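Local coordinates for protein TRAP dicarboxylate transporter, DctP subunit (Sulfurospirillum deleyianum, PDB 4OVS) that probably serves as the periplasmic solute-binding subunit of a TRAP dicarboxylate transporter, capturing succinate for uptake, at residues M101-L106 with E322-K327. Sequence-based numbering, arbitrary orientation.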
# COMPACT_ATOMS: atom_id res chain seq x y z
N MSE A 101 2.68 10.43 8.28
CA MSE A 101 2.10 9.21 7.73
C MSE A 101 3.14 8.09 7.75
O MSE A 101 2.81 6.92 7.61
CB MSE A 101 1.60 9.44 6.32
CG MSE A 101 0.73 8.31 5.79
SE MSE A 101 -1.07 8.31 6.54
CE MSE A 101 -1.66 9.95 5.70
N GLN A 102 4.42 8.44 7.93
CA GLN A 102 5.45 7.41 8.04
C GLN A 102 5.25 6.51 9.25
O GLN A 102 5.86 5.44 9.36
CB GLN A 102 6.85 8.02 8.08
CG GLN A 102 7.26 8.57 6.78
CD GLN A 102 8.62 9.19 6.84
OE1 GLN A 102 9.60 8.64 6.32
NE2 GLN A 102 8.71 10.35 7.49
N LEU A 103 4.42 6.95 10.19
CA LEU A 103 4.06 6.11 11.32
C LEU A 103 3.64 4.68 10.89
O LEU A 103 4.09 3.72 11.44
CB LEU A 103 2.92 6.77 12.09
CG LEU A 103 2.21 5.99 13.19
CD1 LEU A 103 3.09 5.78 14.41
CD2 LEU A 103 1.00 6.80 13.54
N PHE A 104 2.80 4.58 9.88
CA PHE A 104 2.24 3.31 9.45
C PHE A 104 3.24 2.43 8.64
O PHE A 104 2.99 1.25 8.39
CB PHE A 104 1.01 3.57 8.59
CG PHE A 104 -0.10 4.33 9.28
CD1 PHE A 104 -0.21 4.35 10.66
CD2 PHE A 104 -1.06 5.00 8.53
CE1 PHE A 104 -1.25 5.02 11.29
CE2 PHE A 104 -2.11 5.70 9.16
CZ PHE A 104 -2.20 5.69 10.53
N ASP A 105 4.38 3.00 8.25
CA ASP A 105 5.47 2.27 7.60
C ASP A 105 6.48 1.67 8.57
O ASP A 105 7.31 0.87 8.18
CB ASP A 105 6.28 3.20 6.71
CG ASP A 105 5.67 3.40 5.37
OD1 ASP A 105 4.69 2.69 5.04
OD2 ASP A 105 6.19 4.28 4.65
N LEU A 106 6.46 2.08 9.83
CA LEU A 106 7.48 1.62 10.76
C LEU A 106 7.47 0.10 10.86
O LEU A 106 6.41 -0.51 10.93
CB LEU A 106 7.27 2.22 12.13
CG LEU A 106 7.55 3.71 12.24
CD1 LEU A 106 6.96 4.25 13.56
CD2 LEU A 106 9.07 3.99 12.13
N GLU A 322 7.17 11.20 18.88
CA GLU A 322 7.35 10.09 19.80
C GLU A 322 6.01 9.68 20.37
O GLU A 322 5.68 8.51 20.37
CB GLU A 322 8.28 10.44 20.93
CG GLU A 322 8.33 9.34 21.97
CD GLU A 322 9.47 9.51 22.97
OE1 GLU A 322 10.01 10.63 23.07
OE2 GLU A 322 9.82 8.52 23.65
N ASP A 323 5.23 10.65 20.84
CA ASP A 323 4.01 10.30 21.54
C ASP A 323 2.98 9.72 20.57
O ASP A 323 2.05 9.02 20.98
CB ASP A 323 3.47 11.51 22.31
CG ASP A 323 4.32 11.84 23.55
OD1 ASP A 323 4.79 10.89 24.24
OD2 ASP A 323 4.55 13.04 23.81
N LEU A 324 3.16 9.97 19.28
CA LEU A 324 2.24 9.42 18.29
C LEU A 324 2.57 7.94 18.16
O LEU A 324 1.68 7.09 18.20
CB LEU A 324 2.35 10.18 16.97
CG LEU A 324 1.43 9.85 15.80
CD1 LEU A 324 -0.01 9.65 16.24
CD2 LEU A 324 1.49 10.98 14.77
N ILE A 325 3.86 7.62 18.07
CA ILE A 325 4.30 6.21 17.95
C ILE A 325 3.84 5.43 19.20
O ILE A 325 3.45 4.28 19.11
CB ILE A 325 5.84 6.10 17.87
CG1 ILE A 325 6.37 6.62 16.54
CG2 ILE A 325 6.28 4.66 18.00
CD1 ILE A 325 7.88 6.83 16.53
N LYS A 326 3.88 6.09 20.36
CA LYS A 326 3.51 5.43 21.62
C LYS A 326 2.01 5.19 21.72
O LYS A 326 1.57 4.16 22.23
CB LYS A 326 4.01 6.24 22.84
CG LYS A 326 5.48 5.95 23.18
CD LYS A 326 5.98 6.73 24.40
CE LYS A 326 7.52 6.78 24.41
NZ LYS A 326 8.20 5.45 24.14
N LYS A 327 1.22 6.14 21.24
CA LYS A 327 -0.22 5.95 21.15
C LYS A 327 -0.55 4.69 20.36
O LYS A 327 -1.40 3.91 20.76
CB LYS A 327 -0.87 7.13 20.45
CG LYS A 327 -2.00 7.77 21.24
CD LYS A 327 -2.66 8.91 20.47
CE LYS A 327 -1.75 10.11 20.36
NZ LYS A 327 -2.43 11.36 20.86
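Leu-103 faces helix 317-330 with its two methyls split between neighbouring residues. Leu-103 CD1 lies 3.8 Å from Ile-325 CA, against the helix backbone. The other methyl, Leu-103 CD2, meets the branch point of Leu-324 at 3.8 Å from CG of that residue. The CB of Leu-103 already points at the helix, and with CG anti to the backbone N (chi1 171°) the fork extends toward Leu-324 and Ile-325. Leu-324 has the same first torsion and crosses Leu-103 at a slant, its CD1 also approaching CD2 of Leu-103 at 4.1 Å. Ile-325, by contrast, runs past Leu-103 in the opposite direction: its CG1 lies anti to the carbonyl carbon (chi1 -70°) and 4.0 Å from CD1 of Leu-103. This carries the ethyl arm on to Leu-106, whose side chain meets it nearly at a right angle. Here a single methyl does the touching, CD1 of Leu-106 standing 3.9 Å from CG1 of Ile-325 and 4.0 Å from CD1 of Ile-325. No hydrogen bond spans the two segments, and the 169 Å² buried between them comes from these four aliphatic residues. The contact is plain packing away from the succinate site. It sets a turn with helical backbone angles at 102-105, in the loop between strand 86-87 and helix 113-120, against the C-terminal helix 317-330, with Leu-103 also reaching Val-124 and Leu-128 of helix 123-134 and Leu-106 touching Val-175 of helix 174-181.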